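Local coordinates for protein arginine kinase (Anthopleura japonica, PDB 4RF6) that catalyses the reversible transfer of a phosphoryl group from ATP to L-arginine, giving phosphoarginine and ADP, with two phosphagen kinase repeats in one chain, at residues A[141-146]-A[265-270]; A[591-596]-A[602-607]; A[491-496]-A[501-506]. All blocks are in the same frame, centred on the assembly; numbering follows the deposited sequence.

Read from the N terminus, the chain first makes interaction 1, in the first of two approximate repeats. It joins the loop after strand 127-136 to the chain just past helix 246-264, and so closes a long loop of 118 residues. Interactions 3 and 2 follow in the second repeat, and all three lie in series. Interaction 3 closes a short turn, setting the loop after strand 479-488 against the start of helix 501-516. Interaction 2 spans the start of helix 598-616 and sets that helix back on strand 587-594. Interactions 1 and 2 sit on opposite sides of the chain's centre, with centres about 65 Å apart. Interactions 2 and 3 share one catalytic domain, their centres about 28 Å apart.

Interaction 1. Residues A[141-146]-A[265-270]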
loop_
_atom_site.group_PDB
_atom_site.type_symbol
_atom_site.label_atom_id
_atom_site.label_comp_id
_atom_site.label_asym_id
_atom_site.label_seq_id
_atom_site.Cartn_x
_atom_site.Cartn_y
_atom_site.Cartn_z
ATOM N N TYR A 141 11.073 -15.578 -33.172
ATOM C CA TYR A 141 11.670 -16.605 -32.321
ATOM C C TYR A 141 10.664 -17.691 -31.935
ATOM O O TYR A 141 9.456 -17.526 -32.110
ATOM C CB TYR A 141 12.255 -15.972 -31.052
ATOM C CG TYR A 141 13.158 -14.786 -31.306
ATOM C CD1 TYR A 141 14.463 -14.970 -31.743
ATOM C CD2 TYR A 141 12.703 -13.483 -31.112
ATOM C CE1 TYR A 141 15.292 -13.898 -31.979
ATOM C CE2 TYR A 141 13.531 -12.400 -31.345
ATOM C CZ TYR A 141 14.825 -12.621 -31.779
ATOM O OH TYR A 141 15.663 -11.562 -32.020
ATOM N N GLY A 142 11.164 -18.807 -31.416
ATOM C CA GLY A 142 10.284 -19.788 -30.809
ATOM C C GLY A 142 9.788 -19.232 -29.489
ATOM O O GLY A 142 10.306 -18.227 -28.989
ATOM N N LEU A 143 8.772 -19.869 -28.919
ATOM C CA LEU A 143 8.307 -19.462 -27.607
ATOM C C LEU A 143 9.285 -19.994 -26.563
ATOM O O LEU A 143 10.250 -20.685 -26.903
ATOM C CB LEU A 143 6.876 -19.952 -27.386
ATOM C CG LEU A 143 5.949 -19.400 -28.472
ATOM C CD1 LEU A 143 4.631 -20.161 -28.575
ATOM C CD2 LEU A 143 5.691 -17.911 -28.235
ATOM N N ALA A 144 9.058 -19.659 -25.297
ATOM C CA ALA A 144 9.973 -20.064 -24.225
ATOM C C ALA A 144 10.345 -21.561 -24.148
ATOM O O ALA A 144 11.490 -21.889 -23.815
ATOM C CB ALA A 144 9.468 -19.570 -22.876
ATOM N N PRO A 145 9.392 -22.474 -24.427
ATOM C CA PRO A 145 9.803 -23.880 -24.341
ATOM C C PRO A 145 10.693 -24.327 -25.499
ATOM O O PRO A 145 11.326 -25.378 -25.388
ATOM C CB PRO A 145 8.474 -24.646 -24.408
ATOM C CG PRO A 145 7.410 -23.640 -24.062
ATOM C CD PRO A 145 7.929 -22.340 -24.583
ATOM N N GLY A 146 10.738 -23.566 -26.592
ATOM C CA GLY A 146 11.501 -23.984 -27.762
ATOM C C GLY A 146 12.595 -23.032 -28.232
ATOM O O GLY A 146 13.384 -23.360 -29.134
ATOM N N GLY A 265 8.088 -5.785 -32.258
ATOM C CA GLY A 265 7.052 -6.641 -32.824
ATOM C C GLY A 265 6.764 -7.878 -31.985
ATOM O O GLY A 265 7.678 -8.443 -31.378
ATOM N N PHE A 266 5.499 -8.302 -31.962
ATOM C CA PHE A 266 5.039 -9.406 -31.115
ATOM C C PHE A 266 4.476 -10.567 -31.936
ATOM O O PHE A 266 3.927 -10.350 -33.012
ATOM C CB PHE A 266 3.922 -8.921 -30.184
ATOM C CG PHE A 266 4.373 -7.952 -29.130
ATOM C CD1 PHE A 266 5.598 -8.108 -28.495
ATOM C CD2 PHE A 266 3.558 -6.888 -28.763
ATOM C CE1 PHE A 266 6.006 -7.211 -27.517
ATOM C CE2 PHE A 266 3.957 -5.990 -27.788
ATOM C CZ PHE A 266 5.181 -6.152 -27.167
ATOM N N GLN A 267 4.585 -11.791 -31.420
ATOM C CA GLN A 267 3.901 -12.928 -32.040
ATOM C C GLN A 267 2.400 -12.796 -31.810
ATOM O O GLN A 267 1.962 -12.575 -30.680
ATOM C CB GLN A 267 4.418 -14.253 -31.482
ATOM C CG GLN A 267 5.902 -14.472 -31.732
ATOM C CD GLN A 267 6.390 -15.817 -31.237
ATOM O OE1 GLN A 267 5.726 -16.838 -31.415
ATOM N NE2 GLN A 267 7.559 -15.824 -30.612
ATOM N N HIS A 268 1.623 -12.944 -32.881
ATOM C CA HIS A 268 0.230 -12.507 -32.897
ATOM C C HIS A 268 -0.475 -13.065 -34.141
ATOM O O HIS A 268 0.067 -12.988 -35.246
ATOM C CB HIS A 268 0.221 -10.971 -32.909
ATOM C CG HIS A 268 -1.139 -10.350 -32.811
ATOM N ND1 HIS A 268 -1.901 -10.050 -33.920
ATOM C CD2 HIS A 268 -1.859 -9.939 -31.738
ATOM C CE1 HIS A 268 -3.037 -9.491 -33.536
ATOM N NE2 HIS A 268 -3.038 -9.418 -32.217
ATOM N N THR A 269 -1.666 -13.642 -33.961
ATOM C CA THR A 269 -2.471 -14.173 -35.078
ATOM C C THR A 269 -3.943 -13.790 -34.898
ATOM O O THR A 269 -4.386 -13.569 -33.767
ATOM C CB THR A 269 -2.408 -15.714 -35.170
ATOM O OG1 THR A 269 -3.138 -16.288 -34.076
ATOM C CG2 THR A 269 -0.964 -16.219 -35.151
ATOM N N LYS A 270 -4.701 -13.700 -35.989
ATOM C CA LYS A 270 -6.117 -13.334 -35.887
ATOM C C LYS A 270 -6.876 -14.273 -34.942
ATOM O O LYS A 270 -7.654 -13.836 -34.096
ATOM C CB LYS A 270 -6.785 -13.353 -37.265
ATOM C CG LYS A 270 -8.267 -12.983 -37.222
ATOM C CD LYS A 270 -8.469 -11.624 -36.551
ATOM C CE LYS A 270 -9.944 -11.278 -36.387
ATOM N NZ LYS A 270 -10.121 -9.938 -35.762
HETATM O O HOH W 1 7.233 -18.826 -32.328
#
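The side chain of Gln267 reaches across to the loop 141-146 and lays its amide against the tip of Leu143. Leu143 CD2 comes to 3.4 Å from Gln267 OE1. The same methyl, Leu143 CD2, is 3.7 Å from Gln267 NE2, so it packs against both arms of the amide. Gln267 has CG anti to its carbonyl carbon (chi1 -61°). From there the chain runs out straight (chi2 -177°), which carries the amide over to the loop.

The amide also lies by the backbone of Tyr141. Tyr141 O lies 3.0 Å from Gln267 NE2, but the angle is poor and the pair is not a hydrogen bond. A water links the two residues instead. It donates to Tyr141 O at 2.6 Å and to Gln267 OE1 at 2.7 Å. Gln267 NE2 donates to Leu138 O, earlier in the same loop. The buried amide is therefore held at both ends, which probably fixes which way round it lies.

This contact belongs to the C-terminal catalytic domain of the first phosphagen kinase repeat. The loop leaves strand 127-136 of the antiparallel sheet and leads to helix 149-163. Gly265, just past helix 246-264, has left helical angles with a positive phi, and Gln267 lies between that helix and Thr269. Backbone hydrogen bonds pair Gly265 with Lys139 and Gln267 with Ser137; they run beside the contact and hold the two parts of the chain together. Leu143 is near the probable substrate site: its side chain is about 8 Å from that of Tyr75 and about 9 Å from that of Glu232, both assigned to substrate binding by similarity. A bond from Gly146 N to Leu143 O, 2.9 Å, closes the turn 143-146 that carries Leu143. Tyr141 turns its hydroxyl to Glu154 and Lys158 of helix 149-163.

Interaction 2. Residues A[591-596]-A[602-607]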
loop_
_atom_site.group_PDB
_atom_site.type_symbol
_atom_site.label_atom_id
_atom_site.label_comp_id
_atom_site.label_asym_id
_atom_site.label_seq_id
_atom_site.Cartn_x
_atom_site.Cartn_y
_atom_site.Cartn_z
ATOM N N SER A 591 12.071 16.905 19.499
ATOM C CA SER A 591 13.417 17.319 19.895
ATOM C C SER A 591 13.709 16.730 21.275
ATOM O O SER A 591 12.838 16.741 22.153
ATOM C CB SER A 591 13.535 18.847 19.917
ATOM O OG SER A 591 14.867 19.256 20.195
ATOM N N MET A 592 14.924 16.217 21.464
ATOM C CA MET A 592 15.221 15.366 22.614
ATOM C C MET A 592 16.685 15.454 23.064
ATOM O O MET A 592 17.597 15.481 22.234
ATOM C CB MET A 592 14.897 13.920 22.238
ATOM C CG MET A 592 15.027 13.663 20.734
ATOM S SD MET A 592 14.857 11.939 20.237
ATOM C CE MET A 592 13.909 11.292 21.612
ATOM N N GLU A 593 16.904 15.481 24.378
ATOM C CA GLU A 593 18.258 15.488 24.933
ATOM C C GLU A 593 18.342 14.715 26.249
ATOM O O GLU A 593 17.343 14.558 26.963
ATOM C CB GLU A 593 18.742 16.921 25.184
ATOM C CG GLU A 593 19.062 17.751 23.943
ATOM C CD GLU A 593 19.667 19.107 24.296
ATOM O OE1 GLU A 593 19.858 19.936 23.380
ATOM O OE2 GLU A 593 19.955 19.339 25.492
ATOM N N LYS A 594 19.540 14.227 26.565
ATOM C CA LYS A 594 19.831 13.799 27.921
ATOM C C LYS A 594 20.032 15.081 28.698
ATOM O O LYS A 594 20.451 16.092 28.126
ATOM C CB LYS A 594 21.125 12.987 27.985
ATOM C CG LYS A 594 21.091 11.622 27.315
ATOM C CD LYS A 594 22.283 10.801 27.809
ATOM C CE LYS A 594 23.064 10.185 26.664
ATOM N NZ LYS A 594 22.441 8.920 26.184
ATOM N N GLY A 595 19.747 15.061 29.994
ATOM C CA GLY A 595 19.997 16.239 30.803
ATOM C C GLY A 595 18.821 17.196 30.828
ATOM O O GLY A 595 17.688 16.816 30.519
ATOM N N SER A 596 19.102 18.454 31.154
ATOM C CA SER A 596 18.075 19.365 31.645
ATOM C C SER A 596 17.753 20.565 30.758
ATOM O O SER A 596 16.908 21.387 31.123
ATOM C CB SER A 596 18.512 19.892 33.013
ATOM O OG SER A 596 19.754 20.566 32.901
ATOM N N PHE A 602 14.046 23.161 22.866
ATOM C CA PHE A 602 13.022 23.988 22.234
ATOM C C PHE A 602 13.598 24.844 21.110
ATOM O O PHE A 602 12.935 25.077 20.094
ATOM C CB PHE A 602 12.327 24.881 23.263
ATOM C CG PHE A 602 11.146 25.629 22.706
ATOM C CD1 PHE A 602 10.118 24.948 22.070
ATOM C CD2 PHE A 602 11.067 27.011 22.812
ATOM C CE1 PHE A 602 9.030 25.634 21.549
ATOM C CE2 PHE A 602 9.985 27.706 22.295
ATOM C CZ PHE A 602 8.963 27.017 21.665
ATOM N N GLY A 603 14.825 25.322 21.297
ATOM C CA GLY A 603 15.487 26.104 20.267
ATOM C C GLY A 603 15.711 25.272 19.014
ATOM O O GLY A 603 15.513 25.745 17.890
ATOM N N ARG A 604 16.126 24.023 19.207
ATOM C CA ARG A 604 16.312 23.107 18.087
ATOM C C ARG A 604 14.968 22.798 17.429
ATOM O O ARG A 604 14.853 22.794 16.199
ATOM C CB ARG A 604 16.984 21.815 18.555
ATOM C CG ARG A 604 17.229 20.802 17.433
ATOM C CD ARG A 604 17.930 19.543 17.936
ATOM N NE ARG A 604 18.985 19.845 18.899
ATOM C CZ ARG A 604 18.883 19.631 20.209
ATOM N NH1 ARG A 604 17.772 19.108 20.718
ATOM N NH2 ARG A 604 19.890 19.940 21.011
ATOM N N LEU A 605 13.950 22.550 18.248
ATOM C CA LEU A 605 12.613 22.267 17.732
ATOM C C LEU A 605 12.088 23.402 16.854
ATOM O O LEU A 605 11.564 23.162 15.760
ATOM C CB LEU A 605 11.628 22.006 18.878
ATOM C CG LEU A 605 10.202 21.749 18.382
ATOM C CD1 LEU A 605 10.151 20.450 17.586
ATOM C CD2 LEU A 605 9.201 21.723 19.526
ATOM N N CYS A 606 12.237 24.633 17.337
ATOM C CA CYS A 606 11.752 25.805 16.620
ATOM C C CYS A 606 12.458 26.010 15.288
ATOM O O CYS A 606 11.820 26.329 14.288
ATOM C CB CYS A 606 11.906 27.054 17.478
ATOM S SG CYS A 606 10.625 27.226 18.733
ATOM N N ARG A 607 13.778 25.846 15.283
ATOM C CA ARG A 607 14.559 25.968 14.055
ATOM C C ARG A 607 14.032 25.021 12.976
ATOM O O ARG A 607 13.847 25.410 11.820
ATOM C CB ARG A 607 16.042 25.704 14.341
ATOM C CG ARG A 607 16.750 26.893 14.998
ATOM C CD ARG A 607 18.002 26.472 15.751
ATOM N NE ARG A 607 18.770 25.494 14.994
ATOM C CZ ARG A 607 19.407 24.464 15.538
ATOM N NH1 ARG A 607 19.376 24.282 16.850
ATOM N NH2 ARG A 607 20.077 23.623 14.767
#
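A strand-to-helix connection in the antiparallel sheet of the second catalytic domain brings helix 598-616 back over strand 587-594. The short segments run nearly antiparallel, at 156°, with their axes 7.8 Å apart at closest approach. Arg604 on the helix makes the polar links, and two side chains of the strand receive its guanidinium. Glu593 OE1 forms a salt bridge with Arg604 NH2 at a very short 2.4 Å, a distance to be read with caution. The carboxylate comes to the edge of the guanidinium, and the two planes are 45° apart. Arg604 NH1 donates to Ser591 OG at 3.0 Å, with a bent N-H...O angle of 133°.

Arg604 leaves the helix with CG anti to the backbone N, then folds at chi3 so that its head turns along the strand. In this domain the strand lies between 577-581 and 479-488 in the sheet, and the helix packs on it. Ser591 and Glu593 both point toward the helix, as alternate residues of a strand do. At the start of the helix, Ser591 OG is bonded chiefly to Val601 O, and Glu593 OE1 also to Ser600 OG. Beside these bonds, Ser591 CB meets Leu605 CB at 3.8 Å. Leu605 also packs on Ile484 and Val486 of the neighbouring strand 479-488.

Interaction 3. Residues A[491-496]-A[501-506]; sequences KGYALT and RNERLD
The loop 491-496 passes the first turns of helix 501-516, and the CA atoms of Tyr493 and Glu503 come within 6.7 Å. Glu503 carries the polar contact. Its OE1 accepts a hydrogen bond from Ala494 N at 3.0 Å. The bond is fairly straight, 162°, and arrives on the syn side of the carboxylate, 33° out of its plane. A water donates to the same Glu503 OE1 and to Gly492 O. With CG anti to the carbonyl carbon (chi1 -72°) and the chain extended beyond it, Glu503 spans the gap to the loop.

Strand 479-488 of the second catalytic domain leads into this loop, and the helix follows it. Glu503 OE2 accepts a hydrogen bond from Thr500 N, just before the helix, so the carboxylate ties the loop to the helix start. The Tyr493 ring lies alongside Glu503, with Glu503 CG at its edge, 3.7 Å from Tyr493 CD1. Farther along, Tyr493 OH is 3.6 Å from Asp506 CB, and the two side chains cross at about a right angle. The Asp506 carboxylate pairs with Arg509. A second water joins Thr496 O to Arg504 NH2, lying in the guanidinium plane at its edge.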
loop_
_atom_site.group_PDB
_atom_site.type_symbol
_atom_site.label_atom_id
_atom_site.label_comp_id
_atom_site.label_asym_id
_atom_site.label_seq_id
_atom_site.Cartn_x
_atom_site.Cartn_y
_atom_site.Cartn_z
ATOM N N LYS A 491 -0.481 22.273 5.302
ATOM C CA LYS A 491 -1.551 23.095 4.749
ATOM C C LYS A 491 -1.851 22.703 3.306
ATOM O O LYS A 491 -0.940 22.368 2.540
ATOM C CB LYS A 491 -1.189 24.580 4.833
ATOM C CG LYS A 491 -2.363 25.506 4.533
ATOM C CD LYS A 491 -1.969 26.973 4.610
ATOM C CE LYS A 491 -3.160 27.855 4.267
ATOM N NZ LYS A 491 -2.827 29.298 4.355
ATOM N N GLY A 492 -3.129 22.711 2.943
ATOM C CA GLY A 492 -3.511 22.432 1.573
ATOM C C GLY A 492 -4.020 21.019 1.363
ATOM O O GLY A 492 -4.381 20.646 0.246
ATOM N N TYR A 493 -4.052 20.232 2.436
ATOM C CA TYR A 493 -4.486 18.848 2.335
ATOM C C TYR A 493 -5.607 18.545 3.321
ATOM O O TYR A 493 -5.905 19.345 4.202
ATOM C CB TYR A 493 -3.301 17.913 2.576
ATOM C CG TYR A 493 -2.195 18.098 1.570
ATOM C CD1 TYR A 493 -2.239 17.452 0.340
ATOM C CD2 TYR A 493 -1.116 18.931 1.839
ATOM C CE1 TYR A 493 -1.240 17.626 -0.589
ATOM C CE2 TYR A 493 -0.104 19.105 0.920
ATOM C CZ TYR A 493 -0.174 18.451 -0.293
ATOM O OH TYR A 493 0.826 18.622 -1.215
ATOM N N ALA A 494 -6.229 17.382 3.168
ATOM C CA ALA A 494 -7.147 16.886 4.187
ATOM C C ALA A 494 -6.322 16.611 5.438
ATOM O O ALA A 494 -5.088 16.752 5.427
ATOM C CB ALA A 494 -7.827 15.616 3.713
ATOM N N LEU A 495 -6.976 16.217 6.524
ATOM C CA LEU A 495 -6.214 15.726 7.665
ATOM C C LEU A 495 -5.997 14.239 7.415
ATOM O O LEU A 495 -6.541 13.692 6.456
ATOM C CB LEU A 495 -6.937 16.009 8.979
ATOM C CG LEU A 495 -7.027 17.503 9.314
ATOM C CD1 LEU A 495 -8.094 17.797 10.358
ATOM C CD2 LEU A 495 -5.680 18.005 9.796
ATOM N N THR A 496 -5.187 13.589 8.245
ATOM C CA THR A 496 -4.875 12.169 8.061
ATOM C C THR A 496 -6.074 11.233 7.788
ATOM O O THR A 496 -5.988 10.373 6.904
ATOM C CB THR A 496 -4.000 11.637 9.222
ATOM O OG1 THR A 496 -2.722 12.294 9.182
ATOM C CG2 THR A 496 -3.776 10.156 9.090
ATOM N N ARG A 501 -4.997 8.875 -1.712
ATOM C CA ARG A 501 -3.699 8.266 -1.976
ATOM C C ARG A 501 -2.670 9.293 -2.430
ATOM O O ARG A 501 -1.552 9.337 -1.903
ATOM C CB ARG A 501 -3.810 7.169 -3.034
ATOM C CG ARG A 501 -2.458 6.669 -3.522
ATOM C CD ARG A 501 -2.584 5.353 -4.275
ATOM N NE ARG A 501 -1.270 4.758 -4.493
ATOM C CZ ARG A 501 -0.556 4.899 -5.606
ATOM N NH1 ARG A 501 -1.034 5.596 -6.631
ATOM N NH2 ARG A 501 0.636 4.334 -5.695
ATOM N N ASN A 502 -3.046 10.112 -3.408
ATOM C CA ASN A 502 -2.113 11.078 -3.988
ATOM C C ASN A 502 -1.704 12.187 -3.021
ATOM O O ASN A 502 -0.553 12.620 -3.024
ATOM C CB ASN A 502 -2.679 11.664 -5.287
ATOM C CG ASN A 502 -2.742 10.642 -6.407
ATOM O OD1 ASN A 502 -1.971 9.683 -6.428
ATOM N ND2 ASN A 502 -3.663 10.844 -7.345
ATOM N N GLU A 503 -2.641 12.650 -2.198
ATOM C CA GLU A 503 -2.304 13.615 -1.147
ATOM C C GLU A 503 -1.214 13.085 -0.215
ATOM O O GLU A 503 -0.227 13.774 0.065
ATOM C CB GLU A 503 -3.533 13.965 -0.311
ATOM C CG GLU A 503 -4.574 14.842 -0.985
ATOM C CD GLU A 503 -5.740 15.141 -0.052
ATOM O OE1 GLU A 503 -5.851 16.291 0.417
ATOM O OE2 GLU A 503 -6.532 14.213 0.221
ATOM N N ARG A 504 -1.395 11.864 0.279
ATOM C CA ARG A 504 -0.435 11.283 1.222
ATOM C C ARG A 504 0.952 11.169 0.592
ATOM O O ARG A 504 1.966 11.454 1.240
ATOM C CB ARG A 504 -0.905 9.909 1.716
ATOM C CG ARG A 504 0.038 9.289 2.745
ATOM C CD ARG A 504 -0.419 7.891 3.156
ATOM N NE ARG A 504 -1.731 7.923 3.799
ATOM C CZ ARG A 504 -2.860 7.551 3.212
ATOM N NH1 ARG A 504 -2.842 7.108 1.963
ATOM N NH2 ARG A 504 -4.009 7.617 3.873
ATOM N N LEU A 505 0.989 10.751 -0.671
ATOM C CA LEU A 505 2.238 10.654 -1.417
ATOM C C LEU A 505 2.853 12.035 -1.649
ATOM O O LEU A 505 4.071 12.186 -1.596
ATOM C CB LEU A 505 2.019 9.950 -2.762
ATOM C CG LEU A 505 1.732 8.451 -2.753
ATOM C CD1 LEU A 505 1.265 7.989 -4.124
ATOM C CD2 LEU A 505 2.966 7.667 -2.336
ATOM N N ASP A 506 2.016 13.034 -1.922
ATOM C CA ASP A 506 2.508 14.401 -2.116
ATOM C C ASP A 506 3.113 14.939 -0.827
ATOM O O ASP A 506 4.161 15.578 -0.841
ATOM C CB ASP A 506 1.393 15.342 -2.581
ATOM C CG ASP A 506 1.019 15.140 -4.038
ATOM O OD1 ASP A 506 1.773 14.448 -4.759
ATOM O OD2 ASP A 506 -0.026 15.680 -4.463
HETATM O O HOH W 2 -5.777 18.867 -1.151
HETATM O O HOH W 3 -4.232 8.316 6.446
#